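Local atomic coordinates of sulfur oxygenase/reductase (Halothiobacillus neapolitanus, PDB entry 6QPA), a protein that probably catalyses the oxygen-dependent disproportionation of elemental sulfur at a mononuclear non-haem iron centre. Residues G44-L49 against S156-V161; V255-E260 against Q267-V272. One frame throughout, in Å; residues are numbered along the deposited sequence.

Contact 1: G44-L49 against S156-V161; sequences GFEQLL and SQRTVV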
loop_
_atom_site.group_PDB
_atom_site.type_symbol
_atom_site.label_atom_id
_atom_site.label_comp_id
_atom_site.label_asym_id
_atom_site.label_seq_id
_atom_site.Cartn_x
_atom_site.Cartn_y
_atom_site.Cartn_z
ATOM N N GLY A 44 -22.578 -36.854 -44.295
ATOM C CA GLY A 44 -21.570 -36.052 -43.633
ATOM C C GLY A 44 -22.158 -34.761 -43.105
ATOM O O GLY A 44 -23.359 -34.504 -43.218
ATOM N N PHE A 45 -21.286 -33.968 -42.481
ATOM C CA PHE A 45 -21.748 -32.742 -41.850
ATOM C C PHE A 45 -20.615 -31.725 -41.747
ATOM O O PHE A 45 -19.432 -32.057 -41.877
ATOM C CB PHE A 45 -22.374 -33.021 -40.470
ATOM C CG PHE A 45 -21.390 -33.399 -39.405
ATOM C CD1 PHE A 45 -20.730 -32.419 -38.659
ATOM C CD2 PHE A 45 -21.134 -34.736 -39.125
ATOM C CE1 PHE A 45 -19.805 -32.766 -37.661
ATOM C CE2 PHE A 45 -20.213 -35.101 -38.108
ATOM C CZ PHE A 45 -19.548 -34.112 -37.386
ATOM N N GLU A 46 -21.012 -30.468 -41.529
ATOM C CA GLU A 46 -20.104 -29.348 -41.292
ATOM C C GLU A 46 -20.692 -28.537 -40.155
ATOM O O GLU A 46 -21.837 -28.100 -40.253
ATOM C CB GLU A 46 -19.957 -28.447 -42.528
ATOM C CG GLU A 46 -19.572 -29.153 -43.793
ATOM C CD GLU A 46 -18.080 -29.372 -43.892
ATOM O OE1 GLU A 46 -17.362 -28.845 -43.032
ATOM O OE2 GLU A 46 -17.629 -30.072 -44.822
ATOM N N GLN A 47 -19.948 -28.374 -39.069
ATOM C CA GLN A 47 -20.363 -27.497 -37.982
ATOM C C GLN A 47 -19.599 -26.182 -38.122
ATOM O O GLN A 47 -18.372 -26.136 -37.954
ATOM C CB GLN A 47 -20.140 -28.144 -36.614
ATOM C CG GLN A 47 -20.804 -27.358 -35.468
ATOM C CD GLN A 47 -20.493 -27.916 -34.087
ATOM O OE1 GLN A 47 -19.334 -28.162 -33.750
ATOM N NE2 GLN A 47 -21.531 -28.105 -33.275
ATOM N N LEU A 48 -20.317 -25.117 -38.468
ATOM C CA LEU A 48 -19.706 -23.830 -38.762
ATOM C C LEU A 48 -20.107 -22.825 -37.692
ATOM O O LEU A 48 -21.298 -22.630 -37.434
ATOM C CB LEU A 48 -20.141 -23.341 -40.138
ATOM C CG LEU A 48 -19.905 -24.255 -41.338
ATOM C CD1 LEU A 48 -20.474 -23.611 -42.606
ATOM C CD2 LEU A 48 -18.413 -24.501 -41.519
ATOM N N LEU A 49 -19.118 -22.191 -37.071
ATOM C CA LEU A 49 -19.349 -21.147 -36.084
ATOM C C LEU A 49 -18.932 -19.805 -36.675
ATOM O O LEU A 49 -17.818 -19.670 -37.186
ATOM C CB LEU A 49 -18.576 -21.432 -34.785
ATOM C CG LEU A 49 -18.875 -20.438 -33.659
ATOM C CD1 LEU A 49 -20.354 -20.530 -33.275
ATOM C CD2 LEU A 49 -17.982 -20.693 -32.438
ATOM N N SER A 156 -10.808 -28.833 -40.108
ATOM C CA SER A 156 -11.043 -27.957 -38.959
ATOM C C SER A 156 -9.969 -26.880 -38.790
ATOM O O SER A 156 -9.715 -26.445 -37.667
ATOM C CB SER A 156 -11.149 -28.780 -37.664
ATOM O OG SER A 156 -12.278 -29.627 -37.683
ATOM N N GLN A 157 -9.332 -26.442 -39.881
ATOM C CA GLN A 157 -8.234 -25.467 -39.816
ATOM C C GLN A 157 -8.231 -24.579 -41.064
ATOM O O GLN A 157 -7.218 -24.442 -41.753
ATOM C CB GLN A 157 -6.869 -26.148 -39.682
ATOM C CG GLN A 157 -6.521 -26.735 -38.323
ATOM C CD GLN A 157 -5.196 -27.537 -38.333
ATOM O OE1 GLN A 157 -4.354 -27.384 -39.233
ATOM N NE2 GLN A 157 -5.014 -28.386 -37.318
ATOM N N ARG A 158 -9.367 -23.969 -41.382
ATOM C CA ARG A 158 -9.437 -23.033 -42.500
ATOM C C ARG A 158 -10.674 -22.173 -42.291
ATOM O O ARG A 158 -11.369 -22.291 -41.281
ATOM C CB ARG A 158 -9.440 -23.760 -43.854
ATOM C CG ARG A 158 -10.718 -24.550 -44.163
ATOM C CD ARG A 158 -10.515 -25.618 -45.218
ATOM N NE ARG A 158 -11.796 -26.256 -45.540
ATOM C CZ ARG A 158 -12.386 -27.174 -44.773
ATOM N NH1 ARG A 158 -11.791 -27.605 -43.653
ATOM N NH2 ARG A 158 -13.565 -27.673 -45.131
ATOM N N THR A 159 -10.938 -21.295 -43.247
ATOM C CA THR A 159 -12.034 -20.350 -43.144
ATOM C C THR A 159 -13.106 -20.723 -44.160
ATOM O O THR A 159 -12.797 -21.058 -45.312
ATOM C CB THR A 159 -11.533 -18.921 -43.373
ATOM O OG1 THR A 159 -10.663 -18.565 -42.304
ATOM C CG2 THR A 159 -12.720 -17.917 -43.438
ATOM N N VAL A 160 -14.357 -20.722 -43.724
ATOM C CA VAL A 160 -15.486 -20.903 -44.627
ATOM C C VAL A 160 -16.270 -19.605 -44.655
ATOM O O VAL A 160 -16.610 -19.038 -43.607
ATOM C CB VAL A 160 -16.367 -22.104 -44.237
ATOM C CG1 VAL A 160 -17.618 -22.173 -45.141
ATOM C CG2 VAL A 160 -15.562 -23.402 -44.363
ATOM N N VAL A 161 -16.533 -19.125 -45.856
ATOM C CA VAL A 161 -17.294 -17.909 -46.073
ATOM C C VAL A 161 -18.576 -18.281 -46.805
ATOM O O VAL A 161 -18.549 -19.124 -47.708
ATOM C CB VAL A 161 -16.424 -16.922 -46.873
ATOM C CG1 VAL A 161 -17.252 -16.012 -47.651
ATOM C CG2 VAL A 161 -15.491 -16.165 -45.916
#
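Arg158 and Val160 are the two residues of 156-161 that meet 44-49, the first near Glu46 and the second against Leu48, and the pair illustrates how a polar and an apolar layer can follow one another along a strand. At the start of the segment, Ser156 offers its backbone N to Glu304 OE1, while its OG bonds to Met302 O and to Gln267 of a neighbouring subunit. Arg158 comes next. Its extended side chain brings NH2 to 4.5 Å from Glu46 OE1, near enough for electrostatic attraction but too far for a salt bridge. The stronger partners of the guanidinium are Glu258 at NE and Glu304 at NH2, with Leu154 O holding NH1, so the group is fixed from several directions. Glu46 OE1 also lies close to Glu304 OE2, and the arginine probably eases the repulsion between the two carboxylates. Past Thr159, the chain turns Val160 to Leu48; the CA atoms of Val160 and Leu48 are 7.8 Å apart. Val160 CG1, anti to the backbone N (chi1 175°), reaches Leu48 CD1 at 4.1 Å. Leu48 CD2 rests against both CB and CG2 of Val160. The two side chains cross at about a right angle, a light contact rather than an interlocked one. Val161, last in order, points away from 44-49 and packs on Ala265 and Leu269 of helix 262-269. Strand 290-305 pairs antiparallel with both strands and separates them within the sheet, so Leu48 and Val160 meet across a strand instead of along a ladder. Followed strand by strand, the sheet closes on itself; inward side chains packed over a shared neighbour are consistent with the closed antiparallel barrel of the dimeric alpha/beta barrel clan.

Contact 2: V255-E260 against Q267-V272; sequences VHIEWE and QGLGHV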
loop_
_atom_site.group_PDB
_atom_site.type_symbol
_atom_site.label_atom_id
_atom_site.label_comp_id
_atom_site.label_asym_id
_atom_site.label_seq_id
_atom_site.Cartn_x
_atom_site.Cartn_y
_atom_site.Cartn_z
ATOM N N VAL A 255 -23.464 -18.920 -51.491
ATOM C CA VAL A 255 -22.199 -19.174 -52.162
ATOM C C VAL A 255 -21.168 -19.525 -51.093
ATOM O O VAL A 255 -20.723 -18.662 -50.331
ATOM C CB VAL A 255 -21.775 -17.972 -53.013
ATOM C CG1 VAL A 255 -20.370 -18.197 -53.587
ATOM C CG2 VAL A 255 -22.808 -17.743 -54.134
ATOM N N HIS A 256 -20.767 -20.792 -51.058
ATOM C CA HIS A 256 -19.870 -21.331 -50.035
ATOM C C HIS A 256 -18.448 -21.305 -50.590
ATOM O O HIS A 256 -18.184 -21.914 -51.628
ATOM C CB HIS A 256 -20.332 -22.746 -49.679
ATOM C CG HIS A 256 -19.384 -23.543 -48.831
ATOM N ND1 HIS A 256 -19.747 -24.056 -47.606
ATOM C CD2 HIS A 256 -18.135 -24.006 -49.074
ATOM C CE1 HIS A 256 -18.749 -24.760 -47.107
ATOM N NE2 HIS A 256 -17.760 -24.753 -47.984
ATOM N N ILE A 257 -17.556 -20.546 -49.950
ATOM C CA ILE A 257 -16.170 -20.436 -50.409
ATOM C C ILE A 257 -15.226 -20.727 -49.253
ATOM O O ILE A 257 -15.326 -20.110 -48.186
ATOM C CB ILE A 257 -15.853 -19.052 -51.000
ATOM C CG1 ILE A 257 -16.986 -18.582 -51.927
ATOM C CG2 ILE A 257 -14.529 -19.121 -51.754
ATOM C CD1 ILE A 257 -16.817 -17.172 -52.413
ATOM N N GLU A 258 -14.269 -21.614 -49.492
ATOM C CA GLU A 258 -13.279 -21.971 -48.496
ATOM C C GLU A 258 -11.961 -21.296 -48.830
ATOM O O GLU A 258 -11.585 -21.173 -50.005
ATOM C CB GLU A 258 -13.111 -23.489 -48.404
ATOM C CG GLU A 258 -14.447 -24.151 -48.200
ATOM C CD GLU A 258 -14.393 -25.598 -47.745
ATOM O OE1 GLU A 258 -15.463 -26.081 -47.341
ATOM O OE2 GLU A 258 -13.326 -26.249 -47.781
ATOM N N TRP A 259 -11.293 -20.820 -47.784
ATOM C CA TRP A 259 -10.072 -20.043 -47.898
ATOM C C TRP A 259 -9.079 -20.528 -46.855
ATOM O O TRP A 259 -9.463 -21.050 -45.802
ATOM C CB TRP A 259 -10.332 -18.547 -47.684
ATOM C CG TRP A 259 -11.264 -17.919 -48.668
ATOM C CD1 TRP A 259 -12.616 -17.786 -48.547
ATOM C CD2 TRP A 259 -10.914 -17.314 -49.919
ATOM N NE1 TRP A 259 -13.133 -17.137 -49.639
ATOM C CE2 TRP A 259 -12.109 -16.835 -50.501
ATOM C CE3 TRP A 259 -9.714 -17.149 -50.613
ATOM C CZ2 TRP A 259 -12.137 -16.190 -51.755
ATOM C CZ3 TRP A 259 -9.741 -16.490 -51.863
ATOM C CH2 TRP A 259 -10.947 -16.016 -52.408
ATOM N N GLU A 260 -7.798 -20.277 -47.125
ATOM C CA GLU A 260 -6.749 -20.693 -46.197
ATOM C C GLU A 260 -6.935 -20.083 -44.812
ATOM O O GLU A 260 -6.667 -20.744 -43.800
ATOM C CB GLU A 260 -5.375 -20.323 -46.746
ATOM C CG GLU A 260 -4.237 -20.622 -45.759
ATOM C CD GLU A 260 -2.855 -20.487 -46.372
ATOM O OE1 GLU A 260 -1.996 -19.859 -45.733
ATOM O OE2 GLU A 260 -2.611 -21.038 -47.474
ATOM N N GLN A 267 -9.068 -10.520 -48.397
ATOM C CA GLN A 267 -8.385 -10.026 -49.579
ATOM C C GLN A 267 -8.910 -10.719 -50.834
ATOM O O GLN A 267 -9.039 -10.097 -51.897
ATOM C CB GLN A 267 -6.877 -10.249 -49.404
ATOM C CG GLN A 267 -5.996 -9.628 -50.475
ATOM C CD GLN A 267 -4.587 -9.278 -49.971
ATOM O OE1 GLN A 267 -3.888 -8.474 -50.583
ATOM N NE2 GLN A 267 -4.170 -9.898 -48.864
ATOM N N GLY A 268 -9.246 -12.003 -50.722
ATOM C CA GLY A 268 -9.667 -12.742 -51.894
ATOM C C GLY A 268 -11.004 -12.268 -52.420
ATOM O O GLY A 268 -11.134 -11.943 -53.604
ATOM N N LEU A 269 -12.000 -12.165 -51.533
ATOM C CA LEU A 269 -13.312 -11.683 -51.963
ATOM C C LEU A 269 -13.226 -10.281 -52.549
ATOM O O LEU A 269 -13.956 -9.963 -53.491
ATOM C CB LEU A 269 -14.296 -11.711 -50.783
ATOM C CG LEU A 269 -14.833 -13.075 -50.324
ATOM C CD1 LEU A 269 -15.538 -12.975 -48.983
ATOM C CD2 LEU A 269 -15.822 -13.605 -51.333
ATOM N N GLY A 270 -12.301 -9.452 -52.048
ATOM C CA GLY A 270 -12.149 -8.091 -52.538
ATOM C C GLY A 270 -11.732 -7.992 -53.999
ATOM O O GLY A 270 -11.888 -6.927 -54.604
ATOM N N HIS A 271 -11.216 -9.082 -54.584
ATOM C CA HIS A 271 -10.811 -9.049 -55.984
ATOM C C HIS A 271 -11.986 -8.770 -56.916
ATOM O O HIS A 271 -11.766 -8.260 -58.018
ATOM C CB HIS A 271 -10.150 -10.374 -56.402
ATOM C CG HIS A 271 -8.684 -10.472 -56.088
ATOM N ND1 HIS A 271 -8.181 -10.420 -54.805
ATOM C CD2 HIS A 271 -7.614 -10.649 -56.900
ATOM C CE1 HIS A 271 -6.864 -10.538 -54.841
ATOM N NE2 HIS A 271 -6.493 -10.679 -56.103
ATOM N N VAL A 272 -13.230 -9.073 -56.517
ATOM C CA VAL A 272 -14.348 -8.730 -57.400
ATOM C C VAL A 272 -14.513 -7.231 -57.518
ATOM O O VAL A 272 -15.258 -6.767 -58.376
ATOM C CB VAL A 272 -15.707 -9.334 -56.990
ATOM C CG1 VAL A 272 -15.619 -10.846 -56.907
ATOM C CG2 VAL A 272 -16.246 -8.725 -55.674
#
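Trp259 brings the six-membered part of its indole obliquely up to the backbone of Gly268, and this is where the contact is tight. CH2 of Trp259 approaches Gly268 CA to 3.6 Å and CZ3 is almost as near, while CZ2 lies 4.0 Å from Leu269 N. With no side chain on Gly268, the ring occupies the space where one would begin, and strand and helix close to 8.3 Å between the CA atoms of Trp259 and Gly268. The torsion chi1 of -61° sets the indole anti to its own carbonyl carbon and swings it toward the helix. Trp259 NE1 is buried here without a polar partner in the model.

Beside it the packing thins. Ile257 meets Leu269 through a single pair of methyls, CD1 to CD2 at 3.9 Å, and the CA atoms of these residues stand 9.3 Å apart. Beyond the ring the bonding stays within 267-272: His271 ND1 donates to Gln267 O at 3.0 Å, with the acceptor in the plane of the imidazole and ND1 standing 32° out of the carbonyl plane. A neighbouring subunit takes up this looser side, its Gln305 packing on His271 and its Glu304 N bonding to OE1 of the partly exposed Gln267, whose amide leads away from the strand.

The contact is the close of a strand-to-helix connection, folding 262-269 back over strand 251-259. Leu183 and Met186 of helix 172-189 pack on Ile257 and Trp259 respectively, Met193 of strand 193-204 touches both, and Leu269 reaches Val161 on strand 159-167.

Contacts 1 and 2 share one sheet, in which strands 159-167 and 251-259 are neighbours, and their centres lie 15 Å apart. The junction has a salt bridge at one end, where Arg158 NE meets Glu258 OE2 at 2.7 Å, and a packing contact further along, where Val160 CG1 lies 3.4 Å from His256 CE1. One residue on, Val161 N probably donates to Ile257 O at 2.8 Å. Contact 1 probably faces the barrel interior, since Val160 points to Leu48 while Val161 packs on helix 262-269; contact 2 joins the outer side of the sheet to its helices. The iron, bound by His88, His92 and Glu116, is about 13 Å from the side chain of Glu46; contact 2 lies away from that site.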